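Local atomic coordinates of N-alpha-acetyltransferase 38, NatC auxiliary subunit (Saccharomyces cerevisiae, PDB entry 6YGA), a protein that serves as the small auxiliary subunit of the NatC N-terminal acetyltransferase, which associates with ribosomes and acetylates the N-termini of nascent proteins. Residues 14-19 with 35-40; 22-27 with 51-56. All coordinates share one frame; numbering follows the deposited sequence.

In the fold
Both contacts lie in the curled antiparallel sheet of the Sm-type (LSM) domain, their centres about 8 Å apart. Along the chain their segments alternate: 14-19, 22-27, 35-40, 51-56. Strand 23-32 ties them together, pairing with strands 13-18 and 37-39 of contact 1 while supplying the first segment of contact 2. Backbone pairing adds two links, Leu14 N to Gly26 O and Leu39 N to Val56 O, each a probable hydrogen bond of 2.7 Å. The centres of contacts 1 and 2 lie about 4 and 8 Å from the centre of the chain. The large subunit, N-alpha-acetyltransferase 35, reaches both, contact 2 also through salt bridges and a shared sheet. Interior packing thus passes into the NatC subunit interface.

Contact 1: residues 14-19 with 35-40; sequences LIVSLT and MNLLLD
No flat group takes part where Val16 meets Leu37 and Leu39: methyls face methyls, with no hydrogen bond across. One branch of Val16 does the touching. CG2 lies 4.2 Å from Leu39 CD1 and 4.4 Å from Leu37 CD1, so a single methyl serves two leucines that sit two residues apart on the same side of strand 37-39. The valine torsion selects this branch: CG1 takes the place anti to the backbone N (chi1 178°), while CG2 stands anti to the carbonyl carbon. Val16 and Leu39 cross obliquely, meeting at methyl ends. Leu14 also points its CB toward the second segment, but its CD1 stops 4.8 Å from Leu39 CD2. All three touching residues are buried, and their spacing makes this a light van der Waals contact. Around it, Leu37 also rests on Ile66 of strand 63-69, Val31 of strand 23-32 and Val58 of strand 56-58. Leu14 packs on Ile68 and on Phe28 of N-alpha-acetyltransferase 35. Strand 13-18 is hydrogen-bonded to strand 23-32 through Val16 and Leu24, and strand 37-39 to strand 56-58 through Leu37 and Val58; the leucines and valine meet across the interior of the curled sheet.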
loop_
_atom_site.group_PDB
_atom_site.type_symbol
_atom_site.label_atom_id
_atom_site.label_comp_id
_atom_site.label_asym_id
_atom_site.label_seq_id
_atom_site.Cartn_x
_atom_site.Cartn_y
_atom_site.Cartn_z
ATOM N N LEU C 14 -36.011 -10.072 12.781
ATOM C CA LEU C 14 -36.789 -9.144 13.589
ATOM C C LEU C 14 -37.161 -7.920 12.767
ATOM O O LEU C 14 -36.458 -7.544 11.825
ATOM C CB LEU C 14 -36.021 -8.703 14.845
ATOM C CG LEU C 14 -35.687 -9.795 15.860
ATOM C CD1 LEU C 14 -34.970 -9.217 17.070
ATOM C CD2 LEU C 14 -36.953 -10.524 16.280
ATOM N N ILE C 15 -38.276 -7.300 13.138
ATOM C CA ILE C 15 -38.758 -6.078 12.507
ATOM C C ILE C 15 -38.578 -4.948 13.510
ATOM O O ILE C 15 -39.169 -4.972 14.597
ATOM C CB ILE C 15 -40.225 -6.202 12.066
ATOM C CG1 ILE C 15 -40.350 -7.087 10.821
ATOM C CG2 ILE C 15 -40.817 -4.829 11.794
ATOM C CD1 ILE C 15 -40.373 -8.581 11.099
ATOM N N VAL C 16 -37.757 -3.963 13.154
ATOM C CA VAL C 16 -37.409 -2.862 14.046
ATOM C C VAL C 16 -37.727 -1.563 13.316
ATOM O O VAL C 16 -36.970 -1.135 12.437
ATOM C CB VAL C 16 -35.941 -2.904 14.483
ATOM C CG1 VAL C 16 -35.614 -1.708 15.366
ATOM C CG2 VAL C 16 -35.646 -4.203 15.214
ATOM N N SER C 17 -38.844 -0.935 13.673
ATOM C CA SER C 17 -39.170 0.385 13.156
ATOM C C SER C 17 -38.349 1.431 13.898
ATOM O O SER C 17 -38.268 1.408 15.129
ATOM C CB SER C 17 -40.663 0.673 13.313
ATOM O OG SER C 17 -40.979 1.976 12.853
ATOM N N LEU C 18 -37.733 2.340 13.150
ATOM C CA LEU C 18 -36.894 3.368 13.746
ATOM C C LEU C 18 -37.736 4.605 14.057
ATOM O O LEU C 18 -38.961 4.604 13.911
ATOM C CB LEU C 18 -35.720 3.694 12.827
ATOM C CG LEU C 18 -34.738 2.553 12.566
ATOM C CD1 LEU C 18 -33.499 3.069 11.851
ATOM C CD2 LEU C 18 -34.365 1.856 13.866
ATOM N N THR C 19 -37.075 5.680 14.494
ATOM C CA THR C 19 -37.796 6.900 14.843
ATOM C C THR C 19 -38.456 7.532 13.625
ATOM O O THR C 19 -39.537 8.119 13.741
ATOM C CB THR C 19 -36.849 7.900 15.509
ATOM O OG1 THR C 19 -35.742 8.171 14.638
ATOM C CG2 THR C 19 -36.331 7.347 16.829
HETATM N N MSE C 35 -30.151 -2.719 25.897
HETATM C CA MSE C 35 -31.021 -2.986 24.750
HETATM C C MSE C 35 -30.477 -2.414 23.440
HETATM O O MSE C 35 -31.246 -2.107 22.529
HETATM C CB MSE C 35 -32.439 -2.454 25.003
HETATM C CG MSE C 35 -33.533 -3.307 24.371
HETATM SE SE MSE C 35 -35.327 -2.552 24.521
HETATM C CE MSE C 35 -35.179 -1.129 23.196
ATOM N N ASN C 36 -29.157 -2.265 23.342
ATOM C CA ASN C 36 -28.545 -1.996 22.047
ATOM C C ASN C 36 -28.531 -3.283 21.234
ATOM O O ASN C 36 -28.072 -4.323 21.715
ATOM C CB ASN C 36 -27.122 -1.459 22.214
ATOM C CG ASN C 36 -27.058 -0.227 23.095
ATOM O OD1 ASN C 36 -27.906 0.660 23.004
ATOM N ND2 ASN C 36 -26.052 -0.170 23.963
ATOM N N LEU C 37 -29.048 -3.225 20.010
ATOM C CA LEU C 37 -29.152 -4.403 19.163
ATOM C C LEU C 37 -28.141 -4.334 18.029
ATOM O O LEU C 37 -27.833 -3.251 17.520
ATOM C CB LEU C 37 -30.558 -4.547 18.577
ATOM C CG LEU C 37 -31.747 -4.311 19.506
ATOM C CD1 LEU C 37 -33.014 -4.165 18.688
ATOM C CD2 LEU C 37 -31.882 -5.445 20.502
ATOM N N LEU C 38 -27.625 -5.495 17.641
ATOM C CA LEU C 38 -26.796 -5.640 16.454
ATOM C C LEU C 38 -27.501 -6.595 15.504
ATOM O O LEU C 38 -27.818 -7.728 15.883
ATOM C CB LEU C 38 -25.397 -6.160 16.802
ATOM C CG LEU C 38 -24.380 -6.239 15.661
ATOM C CD1 LEU C 38 -24.057 -4.854 15.119
ATOM C CD2 LEU C 38 -23.110 -6.951 16.118
ATOM N N LEU C 39 -27.758 -6.136 14.283
ATOM C CA LEU C 39 -28.530 -6.891 13.307
ATOM C C LEU C 39 -27.704 -7.133 12.051
ATOM O O LEU C 39 -26.954 -6.255 11.609
ATOM C CB LEU C 39 -29.822 -6.152 12.942
ATOM C CG LEU C 39 -30.826 -5.870 14.059
ATOM C CD1 LEU C 39 -31.901 -4.914 13.569
ATOM C CD2 LEU C 39 -31.449 -7.159 14.558
ATOM N N ASP C 40 -27.854 -8.323 11.476
ATOM C CA ASP C 40 -27.161 -8.712 10.257
ATOM C C ASP C 40 -28.164 -8.878 9.125
ATOM O O ASP C 40 -29.348 -9.145 9.349
ATOM C CB ASP C 40 -26.380 -10.017 10.452
ATOM C CG ASP C 40 -25.223 -10.164 9.475
ATOM O OD1 ASP C 40 -25.029 -9.261 8.633
ATOM O OD2 ASP C 40 -24.500 -11.180 9.555
#

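Contact 2: residues 22-27 with 51-56; sequences RILVGS and RMMGLV
Met53, a selenomethionine, reaches Leu24 and Arg22 with the end of its side chain. Its CB points toward segment 22-27, and CG continues from there, anti to the carbonyl carbon. SE comes next, 4.2 Å from Arg22 NH2. A bend at the last torsion (chi3 -52°) then turns the terminal methyl toward both partners, which meet it from directions about 77° apart. CE lies 3.6 Å from Leu24 CD2, a close apolar contact, and 3.8 Å from Arg22 NH2, where it meets the guanidinium at its edge and in its plane. Both partners cross the Met53 side chain at about a right angle. The polar end of Arg22 is held by charges: NH1 forms a salt bridge with Asp63 of N-alpha-acetyltransferase 35 and NH2 one with Glu44, whose other carboxylate oxygen takes NE of Arg51. Glu44 thus bridges two arginines, which probably favours its charged form; with Asp63 it helps to hold the guanidinium beside the methyl. Gly54 follows with positive phi, the chain turns its corner at Leu55, and Val56 pairs in a parallel ladder with N-alpha-acetyltransferase 35, a feature of this complex. Sharply bent antiparallel strands closing over an apolar interior are characteristic of the Sm fold.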
loop_
_atom_site.group_PDB
_atom_site.type_symbol
_atom_site.label_atom_id
_atom_site.label_comp_id
_atom_site.label_asym_id
_atom_site.label_seq_id
_atom_site.Cartn_x
_atom_site.Cartn_y
_atom_site.Cartn_z
ATOM N N ARG C 22 -38.513 5.033 8.362
ATOM C CA ARG C 22 -37.723 3.875 7.975
ATOM C C ARG C 22 -37.956 2.704 8.926
ATOM O O ARG C 22 -38.223 2.879 10.118
ATOM C CB ARG C 22 -36.237 4.237 7.939
ATOM C CG ARG C 22 -35.721 4.872 9.220
ATOM C CD ARG C 22 -34.349 5.515 9.038
ATOM N NE ARG C 22 -33.298 4.553 8.717
ATOM C CZ ARG C 22 -31.999 4.818 8.814
ATOM N NH1 ARG C 22 -31.599 6.011 9.230
ATOM N NH2 ARG C 22 -31.100 3.894 8.503
ATOM N N ILE C 23 -37.846 1.496 8.376
ATOM C CA ILE C 23 -37.994 0.251 9.121
ATOM C C ILE C 23 -36.845 -0.675 8.744
ATOM O O ILE C 23 -36.444 -0.736 7.575
ATOM C CB ILE C 23 -39.362 -0.413 8.843
ATOM C CG1 ILE C 23 -40.457 0.257 9.678
ATOM C CG2 ILE C 23 -39.318 -1.921 9.096
ATOM C CD1 ILE C 23 -41.780 -0.478 9.667
ATOM N N LEU C 24 -36.309 -1.388 9.733
ATOM C CA LEU C 24 -35.197 -2.308 9.533
ATOM C C LEU C 24 -35.655 -3.743 9.763
ATOM O O LEU C 24 -36.304 -4.040 10.772
ATOM C CB LEU C 24 -34.032 -1.975 10.470
ATOM C CG LEU C 24 -33.456 -0.564 10.352
ATOM C CD1 LEU C 24 -32.276 -0.389 11.291
ATOM C CD2 LEU C 24 -33.052 -0.279 8.919
ATOM N N VAL C 25 -35.314 -4.626 8.827
ATOM C CA VAL C 25 -35.583 -6.056 8.930
ATOM C C VAL C 25 -34.242 -6.772 8.885
ATOM O O VAL C 25 -33.499 -6.643 7.902
ATOM C CB VAL C 25 -36.507 -6.547 7.804
ATOM C CG1 VAL C 25 -36.846 -8.017 7.991
ATOM C CG2 VAL C 25 -37.771 -5.705 7.746
ATOM N N GLY C 26 -33.928 -7.520 9.940
ATOM C CA GLY C 26 -32.638 -8.177 10.021
ATOM C C GLY C 26 -32.624 -9.286 11.046
ATOM O O GLY C 26 -33.517 -9.395 11.893
ATOM N N SER C 27 -31.587 -10.116 10.953
ATOM C CA SER C 27 -31.374 -11.218 11.879
ATOM C C SER C 27 -30.601 -10.724 13.094
ATOM O O SER C 27 -29.547 -10.094 12.953
ATOM C CB SER C 27 -30.615 -12.351 11.186
ATOM O OG SER C 27 -30.530 -13.503 12.004
ATOM N N ARG C 51 -33.642 -1.426 0.398
ATOM C CA ARG C 51 -32.216 -1.557 0.133
ATOM C C ARG C 51 -31.561 -2.344 1.259
ATOM O O ARG C 51 -32.061 -2.389 2.386
ATOM C CB ARG C 51 -31.542 -0.189 -0.027
ATOM C CG ARG C 51 -31.490 0.646 1.243
ATOM C CD ARG C 51 -30.576 1.846 1.053
ATOM N NE ARG C 51 -30.266 2.524 2.309
ATOM C CZ ARG C 51 -29.179 3.265 2.505
ATOM N NH1 ARG C 51 -28.294 3.418 1.528
ATOM N NH2 ARG C 51 -28.971 3.851 3.676
HETATM N N MSE C 52 -30.425 -2.958 0.932
HETATM C CA MSE C 52 -29.648 -3.737 1.895
HETATM C C MSE C 52 -28.555 -2.881 2.529
HETATM O O MSE C 52 -27.962 -2.031 1.865
HETATM C CB MSE C 52 -29.025 -4.962 1.221
HETATM C CG MSE C 52 -30.028 -5.930 0.616
HETATM SE SE MSE C 52 -31.368 -6.530 1.898
HETATM C CE MSE C 52 -31.832 -8.234 1.070
HETATM N N MSE C 53 -28.285 -3.108 3.813
HETATM C CA MSE C 53 -27.299 -2.305 4.532
HETATM C C MSE C 53 -26.309 -3.152 5.334
HETATM O O MSE C 53 -25.390 -2.617 5.954
HETATM C CB MSE C 53 -28.002 -1.308 5.461
HETATM C CG MSE C 53 -28.941 -0.348 4.744
HETATM SE SE MSE C 53 -29.308 1.265 5.774
HETATM C CE MSE C 53 -29.855 0.436 7.448
ATOM N N GLY C 54 -26.501 -4.466 5.326
ATOM C CA GLY C 54 -25.525 -5.358 5.939
ATOM C C GLY C 54 -25.657 -5.401 7.444
ATOM O O GLY C 54 -26.757 -5.554 7.982
ATOM N N LEU C 55 -24.527 -5.275 8.134
ATOM C CA LEU C 55 -24.487 -5.363 9.588
ATOM C C LEU C 55 -24.690 -3.975 10.182
ATOM O O LEU C 55 -23.877 -3.073 9.952
ATOM C CB LEU C 55 -23.158 -5.955 10.057
ATOM C CG LEU C 55 -23.040 -6.269 11.550
ATOM C CD1 LEU C 55 -23.891 -7.476 11.923
ATOM C CD2 LEU C 55 -21.587 -6.489 11.946
ATOM N N VAL C 56 -25.769 -3.807 10.949
ATOM C CA VAL C 56 -26.132 -2.525 11.540
ATOM C C VAL C 56 -26.391 -2.717 13.029
ATOM O O VAL C 56 -26.971 -3.727 13.444
ATOM C CB VAL C 56 -27.376 -1.913 10.857
ATOM C CG1 VAL C 56 -27.527 -0.448 11.238
ATOM C CG2 VAL C 56 -27.307 -2.075 9.345
#